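Local structure of Bse634I restriction endonuclease (Geobacillus stearothermophilus, 1KNV) at residues B[27-38]-B[164-172]; B[138-146]-B[212-220]. The protein is a type II restriction endonuclease that cuts double-stranded DNA within a short recognition sequence, probably with the help of bound metal ions. One frame throughout, in Å; residues are numbered along the deposited sequence. Where two conformers were deposited one is given.

Contact 1 of 2, residues B[27-38]-B[164-172]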
loop_
_atom_site.group_PDB
_atom_site.type_symbol
_atom_site.label_atom_id
_atom_site.label_comp_id
_atom_site.label_asym_id
_atom_site.label_seq_id
_atom_site.Cartn_x
_atom_site.Cartn_y
_atom_site.Cartn_z
ATOM N N PHE B 27 -9.112 -5.279 -48.198
ATOM C CA PHE B 27 -10.297 -6.090 -47.972
ATOM C C PHE B 27 -10.808 -6.790 -49.219
ATOM O O PHE B 27 -11.301 -7.914 -49.140
ATOM C CB PHE B 27 -11.377 -5.220 -47.332
ATOM C CG PHE B 27 -10.926 -4.565 -46.055
ATOM C CD1 PHE B 27 -11.119 -3.206 -45.846
ATOM C CD2 PHE B 27 -10.278 -5.308 -45.068
ATOM C CE1 PHE B 27 -10.672 -2.593 -44.670
ATOM C CE2 PHE B 27 -9.829 -4.707 -43.893
ATOM C CZ PHE B 27 -10.026 -3.348 -43.694
ATOM N N ASN B 28 -10.690 -6.141 -50.373
ATOM C CA ASN B 28 -11.132 -6.768 -51.614
ATOM C C ASN B 28 -10.157 -7.882 -51.969
ATOM O O ASN B 28 -10.538 -8.891 -52.559
ATOM C CB ASN B 28 -11.207 -5.753 -52.757
ATOM C CG ASN B 28 -12.206 -4.642 -52.485
ATOM O OD1 ASN B 28 -13.261 -4.863 -51.879
ATOM N ND2 ASN B 28 -11.885 -3.440 -52.948
ATOM N N ALA B 29 -8.896 -7.697 -51.599
ATOM C CA ALA B 29 -7.882 -8.702 -51.869
ATOM C C ALA B 29 -8.248 -9.960 -51.097
ATOM O O ALA B 29 -8.175 -11.068 -51.633
ATOM C CB ALA B 29 -6.509 -8.203 -51.432
ATOM N N LEU B 30 -8.651 -9.779 -49.840
ATOM C CA LEU B 30 -9.022 -10.899 -48.974
ATOM C C LEU B 30 -10.217 -11.675 -49.500
ATOM O O LEU B 30 -10.183 -12.901 -49.592
ATOM C CB LEU B 30 -9.334 -10.401 -47.562
ATOM C CG LEU B 30 -8.133 -10.016 -46.705
ATOM C CD1 LEU B 30 -8.612 -9.348 -45.448
ATOM C CD2 LEU B 30 -7.325 -11.245 -46.371
ATOM N N ILE B 31 -11.276 -10.952 -49.833
ATOM C CA ILE B 31 -12.489 -11.571 -50.340
ATOM C C ILE B 31 -12.225 -12.326 -51.639
ATOM O O ILE B 31 -12.638 -13.476 -51.796
ATOM C CB ILE B 31 -13.573 -10.510 -50.571
ATOM C CG1 ILE B 31 -13.827 -9.754 -49.268
ATOM C CG2 ILE B 31 -14.850 -11.168 -51.056
ATOM C CD1 ILE B 31 -14.826 -8.659 -49.404
ATOM N N GLU B 32 -11.529 -11.665 -52.561
ATOM C CA GLU B 32 -11.192 -12.248 -53.851
ATOM C C GLU B 32 -10.390 -13.530 -53.708
ATOM O O GLU B 32 -10.531 -14.437 -54.525
ATOM C CB GLU B 32 -10.407 -11.235 -54.706
ATOM C CG GLU B 32 -11.299 -10.248 -55.463
ATOM C CD GLU B 32 -10.503 -9.116 -56.091
ATOM O OE1 GLU B 32 -9.334 -9.358 -56.466
ATOM O OE2 GLU B 32 -11.054 -8.000 -56.213
ATOM N N LEU B 33 -9.556 -13.616 -52.681
ATOM C CA LEU B 33 -8.742 -14.812 -52.515
ATOM C C LEU B 33 -9.306 -15.787 -51.482
ATOM O O LEU B 33 -8.769 -16.878 -51.300
ATOM C CB LEU B 33 -7.315 -14.448 -52.140
ATOM C CG LEU B 33 -6.499 -13.666 -53.147
ATOM C CD1 LEU B 33 -5.090 -13.447 -52.624
ATOM C CD2 LEU B 33 -6.493 -14.457 -54.417
ATOM N N TYR B 34 -10.404 -15.418 -50.827
ATOM C CA TYR B 34 -11.014 -16.313 -49.846
ATOM C C TYR B 34 -12.531 -16.439 -49.974
ATOM O O TYR B 34 -13.270 -16.319 -49.000
ATOM C CB TYR B 34 -10.630 -15.900 -48.426
ATOM C CG TYR B 34 -9.132 -15.931 -48.195
ATOM C CD1 TYR B 34 -8.359 -14.788 -48.356
ATOM C CD2 TYR B 34 -8.489 -17.111 -47.858
ATOM C CE1 TYR B 34 -6.977 -14.822 -48.189
ATOM C CE2 TYR B 34 -7.111 -17.154 -47.694
ATOM C CZ TYR B 34 -6.371 -16.005 -47.863
ATOM O OH TYR B 34 -5.003 -16.038 -47.710
ATOM N N HIS B 35 -12.978 -16.715 -51.194
ATOM C CA HIS B 35 -14.390 -16.897 -51.486
ATOM C C HIS B 35 -14.887 -18.221 -50.936
ATOM O O HIS B 35 -16.082 -18.379 -50.720
ATOM C CB HIS B 35 -14.642 -16.905 -52.999
ATOM C CG HIS B 35 -14.849 -15.549 -53.597
ATOM N ND1 HIS B 35 -13.812 -14.777 -54.080
ATOM C CD2 HIS B 35 -15.980 -14.838 -53.824
ATOM C CE1 HIS B 35 -14.295 -13.654 -54.582
ATOM N NE2 HIS B 35 -15.610 -13.666 -54.439
ATOM N N HIS B 36 -13.983 -19.172 -50.717
ATOM C CA HIS B 36 -14.412 -20.480 -50.240
ATOM C C HIS B 36 -13.730 -21.047 -49.003
ATOM O O HIS B 36 -14.040 -22.159 -48.578
ATOM C CB HIS B 36 -14.317 -21.501 -51.380
ATOM C CG HIS B 36 -15.233 -21.208 -52.532
ATOM N ND1 HIS B 36 -14.983 -20.211 -53.450
ATOM C CD2 HIS B 36 -16.407 -21.774 -52.900
ATOM C CE1 HIS B 36 -15.962 -20.173 -54.337
ATOM N NE2 HIS B 36 -16.839 -21.111 -54.025
ATOM N N GLN B 37 -12.814 -20.297 -48.413
ATOM C CA GLN B 37 -12.136 -20.782 -47.218
ATOM C C GLN B 37 -11.496 -19.639 -46.452
ATOM O O GLN B 37 -11.335 -18.535 -46.980
ATOM C CB GLN B 37 -11.042 -21.776 -47.596
ATOM C CG GLN B 37 -9.866 -21.127 -48.315
ATOM C CD GLN B 37 -8.634 -22.009 -48.338
ATOM O OE1 GLN B 37 -8.651 -23.092 -48.920
ATOM N NE2 GLN B 37 -7.556 -21.551 -47.698
ATOM N N THR B 38 -11.135 -19.906 -45.203
ATOM C CA THR B 38 -10.459 -18.905 -44.397
ATOM C C THR B 38 -8.989 -19.284 -44.433
ATOM O O THR B 38 -8.641 -20.442 -44.664
ATOM C CB THR B 38 -10.954 -18.886 -42.931
ATOM O OG1 THR B 38 -11.004 -20.224 -42.417
ATOM C CG2 THR B 38 -12.331 -18.229 -42.838
ATOM N N ILE B 164 -17.009 -18.391 -39.442
ATOM C CA ILE B 164 -16.720 -17.713 -40.698
ATOM C C ILE B 164 -15.952 -18.713 -41.561
ATOM O O ILE B 164 -14.814 -19.073 -41.258
ATOM C CB ILE B 164 -15.880 -16.433 -40.456
ATOM C CG1 ILE B 164 -16.724 -15.400 -39.702
ATOM C CG2 ILE B 164 -15.387 -15.857 -41.773
ATOM C CD1 ILE B 164 -15.942 -14.188 -39.223
ATOM N N ASN B 165 -16.593 -19.165 -42.629
ATOM C CA ASN B 165 -16.007 -20.147 -43.530
ATOM C C ASN B 165 -15.384 -19.552 -44.769
ATOM O O ASN B 165 -14.710 -20.248 -45.525
ATOM C CB ASN B 165 -17.076 -21.139 -43.941
ATOM C CG ASN B 165 -17.633 -21.883 -42.766
ATOM O OD1 ASN B 165 -18.766 -22.363 -42.798
ATOM N ND2 ASN B 165 -16.833 -21.994 -41.709
ATOM N N LYS B 166 -15.628 -18.268 -44.984
ATOM C CA LYS B 166 -15.085 -17.567 -46.133
ATOM C C LYS B 166 -15.194 -16.086 -45.849
ATOM O O LYS B 166 -16.100 -15.652 -45.139
ATOM C CB LYS B 166 -15.855 -17.956 -47.399
ATOM C CG LYS B 166 -17.370 -17.956 -47.241
ATOM C CD LYS B 166 -17.971 -16.578 -47.480
ATOM C CE LYS B 166 -17.916 -16.187 -48.962
ATOM N NZ LYS B 166 -18.802 -17.031 -49.817
ATOM N N LEU B 167 -14.265 -15.312 -46.397
ATOM C CA LEU B 167 -14.245 -13.875 -46.165
ATOM C C LEU B 167 -15.152 -13.074 -47.084
ATOM O O LEU B 167 -15.181 -13.284 -48.301
ATOM C CB LEU B 167 -12.811 -13.358 -46.278
ATOM C CG LEU B 167 -11.796 -14.061 -45.377
ATOM C CD1 LEU B 167 -10.457 -13.363 -45.498
ATOM C CD2 LEU B 167 -12.288 -14.059 -43.929
ATOM N N THR B 168 -15.888 -12.146 -46.480
ATOM C CA THR B 168 -16.812 -11.267 -47.186
ATOM C C THR B 168 -16.721 -9.868 -46.545
ATOM O O THR B 168 -16.273 -9.753 -45.406
ATOM C CB THR B 168 -18.280 -11.788 -47.081
ATOM O OG1 THR B 168 -18.782 -11.594 -45.749
ATOM C CG2 THR B 168 -18.339 -13.276 -47.403
ATOM N N HIS B 169 -17.110 -8.871 -47.255
ATOM C CA HIS B 169 -17.063 -7.488 -46.720
ATOM C C HIS B 169 -17.840 -7.425 -45.417
ATOM O O HIS B 169 -17.486 -6.670 -44.513
ATOM C CB HIS B 169 -17.662 -6.490 -47.715
ATOM C CG HIS B 169 -16.697 -6.016 -48.759
ATOM N ND1 HIS B 169 -17.052 -5.853 -50.080
ATOM C CD2 HIS B 169 -15.394 -5.660 -48.671
ATOM C CE1 HIS B 169 -16.004 -5.424 -50.766
ATOM N NE2 HIS B 169 -14.988 -5.301 -49.933
ATOM N N GLU B 170 -18.883 -8.225 -45.315
ATOM C CA GLU B 170 -19.706 -8.247 -44.124
ATOM C C GLU B 170 -19.111 -8.942 -42.891
ATOM O O GLU B 170 -19.075 -8.347 -41.812
ATOM C CB GLU B 170 -21.072 -8.845 -44.445
ATOM C CG GLU B 170 -22.109 -8.627 -43.354
ATOM C CD GLU B 170 -23.449 -9.270 -43.688
ATOM O OE1 GLU B 170 -23.685 -9.573 -44.880
ATOM O OE2 GLU B 170 -24.275 -9.464 -42.767
ATOM N N ASN B 171 -18.643 -10.181 -43.014
ATOM C CA ASN B 171 -18.108 -10.814 -41.821
ATOM C C ASN B 171 -16.760 -10.226 -41.401
ATOM O O ASN B 171 -16.371 -10.323 -40.235
ATOM C CB ASN B 171 -18.062 -12.353 -41.950
ATOM C CG ASN B 171 -17.184 -12.836 -43.069
ATOM O OD1 ASN B 171 -16.374 -12.090 -43.602
ATOM N ND2 ASN B 171 -17.328 -14.113 -43.422
ATOM N N ILE B 172 -16.059 -9.588 -42.334
ATOM C CA ILE B 172 -14.792 -8.947 -42.002
ATOM C C ILE B 172 -15.097 -7.685 -41.190
ATOM O O ILE B 172 -14.472 -7.423 -40.168
ATOM C CB ILE B 172 -14.009 -8.541 -43.255
ATOM C CG1 ILE B 172 -13.432 -9.778 -43.926
ATOM C CG2 ILE B 172 -12.880 -7.594 -42.885
ATOM C CD1 ILE B 172 -12.612 -9.462 -45.154
#

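Contact 2 of 2, residues B[138-146]-B[212-220]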
loop_
_atom_site.group_PDB
_atom_site.type_symbol
_atom_site.label_atom_id
_atom_site.label_comp_id
_atom_site.label_asym_id
_atom_site.label_seq_id
_atom_site.Cartn_x
_atom_site.Cartn_y
_atom_site.Cartn_z
ATOM N N VAL B 138 0.670 15.641 -13.968
ATOM C CA VAL B 138 0.985 14.244 -14.213
ATOM C C VAL B 138 -0.191 13.797 -15.073
ATOM O O VAL B 138 -1.297 14.323 -14.945
ATOM C CB VAL B 138 1.039 13.434 -12.909
ATOM C CG1 VAL B 138 1.483 12.009 -13.203
ATOM C CG2 VAL B 138 1.993 14.090 -11.938
ATOM N N ARG B 139 0.031 12.831 -15.943
ATOM C CA ARG B 139 -1.026 12.414 -16.830
ATOM C C ARG B 139 -1.159 10.899 -16.958
ATOM O O ARG B 139 -0.160 10.177 -16.985
ATOM C CB ARG B 139 -0.755 13.056 -18.193
ATOM C CG ARG B 139 -1.835 12.900 -19.231
ATOM C CD ARG B 139 -1.348 13.463 -20.560
ATOM N NE ARG B 139 -1.089 14.894 -20.468
ATOM C CZ ARG B 139 -2.035 15.829 -20.536
ATOM N NH1 ARG B 139 -3.311 15.483 -20.701
ATOM N NH2 ARG B 139 -1.705 17.115 -20.449
ATOM N N LEU B 140 -2.398 10.416 -17.015
ATOM C CA LEU B 140 -2.647 8.987 -17.174
ATOM C C LEU B 140 -2.810 8.784 -18.662
ATOM O O LEU B 140 -3.781 9.253 -19.246
ATOM C CB LEU B 140 -3.937 8.544 -16.458
ATOM C CG LEU B 140 -4.272 7.056 -16.666
ATOM C CD1 LEU B 140 -3.161 6.202 -16.063
ATOM C CD2 LEU B 140 -5.606 6.702 -16.049
ATOM N N ILE B 141 -1.849 8.104 -19.273
ATOM C CA ILE B 141 -1.871 7.855 -20.707
ATOM C C ILE B 141 -1.900 6.364 -20.945
ATOM O O ILE B 141 -0.940 5.669 -20.639
ATOM C CB ILE B 141 -0.613 8.436 -21.390
ATOM C CG1 ILE B 141 -0.545 9.942 -21.161
ATOM C CG2 ILE B 141 -0.631 8.131 -22.890
ATOM C CD1 ILE B 141 0.691 10.582 -21.720
ATOM N N THR B 142 -3.004 5.870 -21.490
ATOM C CA THR B 142 -3.133 4.445 -21.753
ATOM C C THR B 142 -3.170 4.184 -23.256
ATOM O O THR B 142 -3.340 5.106 -24.051
ATOM C CB THR B 142 -4.415 3.880 -21.088
ATOM O OG1 THR B 142 -5.556 4.594 -21.573
ATOM C CG2 THR B 142 -4.344 4.034 -19.560
ATOM N N SER B 143 -2.995 2.926 -23.641
ATOM C CA SER B 143 -3.025 2.543 -25.051
ATOM C C SER B 143 -3.919 1.317 -25.201
ATOM O O SER B 143 -4.452 0.807 -24.216
ATOM C CB SER B 143 -1.613 2.225 -25.552
ATOM O OG SER B 143 -1.031 1.189 -24.779
ATOM N N ASN B 144 -4.076 0.848 -26.435
ATOM C CA ASN B 144 -4.915 -0.307 -26.726
ATOM C C ASN B 144 -4.171 -1.587 -27.018
ATOM O O ASN B 144 -3.296 -1.618 -27.886
ATOM C CB ASN B 144 -5.778 -0.048 -27.956
ATOM C CG ASN B 144 -6.983 0.774 -27.658
ATOM O OD1 ASN B 144 -7.085 1.389 -26.606
ATOM N ND2 ASN B 144 -7.913 0.807 -28.600
ATOM N N PRO B 145 -4.492 -2.662 -26.289
ATOM C CA PRO B 145 -3.816 -3.926 -26.574
ATOM C C PRO B 145 -4.447 -4.304 -27.918
ATOM O O PRO B 145 -5.582 -3.898 -28.200
ATOM C CB PRO B 145 -4.278 -4.828 -25.437
ATOM C CG PRO B 145 -5.611 -4.304 -25.116
ATOM C CD PRO B 145 -5.404 -2.804 -25.146
ATOM N N ASP B 146 -3.733 -5.045 -28.756
ATOM C CA ASP B 146 -4.273 -5.400 -30.061
ATOM C C ASP B 146 -5.377 -6.438 -29.952
ATOM O O ASP B 146 -6.241 -6.546 -30.831
ATOM C CB ASP B 146 -3.157 -5.927 -30.962
ATOM C CG ASP B 146 -2.068 -4.892 -31.195
ATOM O OD1 ASP B 146 -2.393 -3.758 -31.626
ATOM O OD2 ASP B 146 -0.890 -5.207 -30.942
ATOM N N GLU B 212 3.582 -1.329 -22.285
ATOM C CA GLU B 212 2.141 -1.495 -22.362
ATOM C C GLU B 212 1.654 -2.409 -21.238
ATOM O O GLU B 212 0.618 -2.154 -20.627
ATOM C CB GLU B 212 1.744 -2.038 -23.740
ATOM C CG GLU B 212 0.277 -2.396 -23.848
ATOM C CD GLU B 212 -0.237 -2.394 -25.275
ATOM O OE1 GLU B 212 -0.606 -1.307 -25.771
ATOM O OE2 GLU B 212 -0.273 -3.471 -25.906
ATOM N N GLY B 213 2.411 -3.461 -20.950
ATOM C CA GLY B 213 2.027 -4.356 -19.872
ATOM C C GLY B 213 2.031 -3.627 -18.539
ATOM O O GLY B 213 1.156 -3.841 -17.706
ATOM N N ASN B 214 3.014 -2.761 -18.323
ATOM C CA ASN B 214 3.089 -2.001 -17.076
ATOM C C ASN B 214 1.949 -1.017 -16.946
ATOM O O ASN B 214 1.372 -0.876 -15.870
ATOM C CB ASN B 214 4.411 -1.246 -16.987
ATOM C CG ASN B 214 5.491 -2.074 -16.355
ATOM O OD1 ASN B 214 5.407 -2.407 -15.170
ATOM N ND2 ASN B 214 6.510 -2.428 -17.136
ATOM N N ILE B 215 1.631 -0.341 -18.052
ATOM C CA ILE B 215 0.554 0.654 -18.097
ATOM C C ILE B 215 -0.818 0.043 -17.820
ATOM O O ILE B 215 -1.574 0.543 -16.974
ATOM C CB ILE B 215 0.508 1.378 -19.473
ATOM C CG1 ILE B 215 1.672 2.355 -19.580
ATOM C CG2 ILE B 215 -0.798 2.149 -19.628
ATOM C CD1 ILE B 215 1.548 3.525 -18.613
ATOM N N LEU B 216 -1.135 -1.036 -18.528
ATOM C CA LEU B 216 -2.421 -1.687 -18.358
ATOM C C LEU B 216 -2.564 -2.434 -17.029
ATOM O O LEU B 216 -3.592 -2.327 -16.358
ATOM C CB LEU B 216 -2.679 -2.631 -19.534
ATOM C CG LEU B 216 -2.802 -1.922 -20.886
ATOM C CD1 LEU B 216 -2.902 -2.950 -21.991
ATOM C CD2 LEU B 216 -4.028 -1.004 -20.881
ATOM N N LYS B 217 -1.547 -3.196 -16.644
ATOM C CA LYS B 217 -1.622 -3.927 -15.386
ATOM C C LYS B 217 -1.714 -3.001 -14.171
ATOM O O LYS B 217 -2.435 -3.293 -13.218
ATOM C CB LYS B 217 -0.425 -4.864 -15.226
ATOM C CG LYS B 217 -0.520 -6.128 -16.046
ATOM C CD LYS B 217 0.556 -7.106 -15.604
ATOM C CE LYS B 217 0.312 -8.460 -16.198
ATOM N NZ LYS B 217 1.155 -9.482 -15.535
ATOM N N SER B 218 -0.981 -1.896 -14.184
ATOM C CA SER B 218 -1.048 -0.990 -13.052
ATOM C C SER B 218 -2.433 -0.337 -13.003
ATOM O O SER B 218 -2.980 -0.090 -11.922
ATOM C CB SER B 218 0.053 0.066 -13.147
ATOM O OG SER B 218 -0.082 0.871 -14.305
ATOM N N LEU B 219 -3.009 -0.081 -14.178
ATOM C CA LEU B 219 -4.333 0.525 -14.257
ATOM C C LEU B 219 -5.337 -0.412 -13.588
ATOM O O LEU B 219 -6.204 0.025 -12.821
ATOM C CB LEU B 219 -4.741 0.745 -15.715
ATOM C CG LEU B 219 -6.070 1.468 -15.975
ATOM C CD1 LEU B 219 -5.922 2.942 -15.628
ATOM C CD2 LEU B 219 -6.470 1.325 -17.441
ATOM N N PHE B 220 -5.205 -1.702 -13.883
ATOM C CA PHE B 220 -6.087 -2.724 -13.329
ATOM C C PHE B 220 -5.857 -2.856 -11.825
ATOM O O PHE B 220 -6.797 -3.045 -11.058
ATOM C CB PHE B 220 -5.823 -4.071 -14.014
ATOM C CG PHE B 220 -6.907 -5.098 -13.792
ATOM C CD1 PHE B 220 -8.085 -5.064 -14.535
ATOM C CD2 PHE B 220 -6.740 -6.118 -12.852
ATOM C CE1 PHE B 220 -9.077 -6.034 -14.349
ATOM C CE2 PHE B 220 -7.726 -7.085 -12.660
ATOM C CZ PHE B 220 -8.895 -7.045 -13.409
#

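Contact 1 of 2, residues B[27-38]-B[164-172]
Leu167 presses its isobutyl group against the end of helix 26-33, between Leu30 of its last turn and Tyr34 just beyond it. Its CD1 lies 3.8 Å from Leu30 CB, while CG comes within 3.7 Å of Tyr34 CB; the Tyr34 and Leu167 side chains run alongside each other, pointing the same way. The backbone fastens the same spot: Leu167 N donates to Tyr34 O, the carbonyl of the first residue to leave the helix, at 3.0 Å. Farther along, Ile172 sets its CD1 against Leu30 CD1 (4.0 Å) and its CG2 against Phe27. Leu30 also packs on Trp78 and Val81 of helix 68-93.

Lys166 curls round the next carbonyl. Its chain is bent at every torsion, and the coil brings CB, CE and NZ together about His35 O, though the NZ bond is weak at 3.2 Å. At the other end of the contact Ile31 CD1 sits over one face of the His169 ring, modelled too close to be trusted in detail. The weak bond from His169 NE2 to Asn28 OD1 is likewise doubtful, since the histidine has two conformers; the amide of Asn28 is also anchored through ND2 to Asn9.

Behind this layer, Asn171 fixes the turn that presents Leu167. Its ND2 donates to Lys166 O at 2.6 Å and its OD1 accepts from Thr168 N at 2.9 Å, so both ends of the amide are engaged. In return Asn171 N reaches Thr168 OG1 in a nearly straight bond (177°). These reciprocal Thr168-Asn171 bonds form a capping box that starts helix 169-176, with His169 beside Phe27 near the start of helix 26-33, while Leu167 just before it packs at the other end.

Contact 2 of 2, residues B[138-146]-B[212-220]
The loop that leads into strand 147-151 lies across helix 203-227 here and ends in a Pro145-Asp146 pair, consistent with the PD of the PDDEXK nuclease fold; Asp146 is a calcium ligand seen in a structure of this protein, though no metal is bound to this chain. Glu212 OE1 accepts from Ser143 OG at 2.7 Å through its anti lone pair, the one away from the other carboxylate oxygen. Glu212 is put there by a CG anti to the backbone N (chi1 173°) and an extended chain beyond it. Its OE2 lies 3.6 Å from Pro145 CA and is hydrogen-bonded to Tyr236 OH.

Packing continues along the helix. Leu216 CD1 meets Pro145 CD at 4.0 Å, and Ile215 CG2 rests 3.7 Å from Ile141 O and close to the methyl of Thr142, whose hydroxyl turns instead to Arg113. One turn on, Leu219 splits its methyls: CD2 goes to Thr142 CG2, while CD1 meets Leu140 CD2 (3.8 Å), the two leucines crossing at about a right angle.

Asp146 OD2, hydrogen-bonded to Leu197 N, stands 5.4 Å from Glu212 OE2. With a hydroxyl partner on each oxygen, the Glu212 carboxylate is fixed in rotation beside the metal-binding residues.

Contact 1 and contact 2 lie on opposite sides of the chain's centre, their own centres 34 Å apart and their nearest atoms about 12 Å from each other, so they do not touch. Along the sequence their segments alternate, 27-38, 138-146, 164-172 and 212-220, and the chain therefore visits the two regions in turn. Only contact 2 holds a known calcium ligand, Asp146, and the side chain of Glu212 is about 8 Å from that of Leu197, the other one. Several residues of contact 2 also face a second subunit, as where Ile215 packs on Thr257 of that chain, whereas contact 1 joins helices within one subunit, away from the metal site.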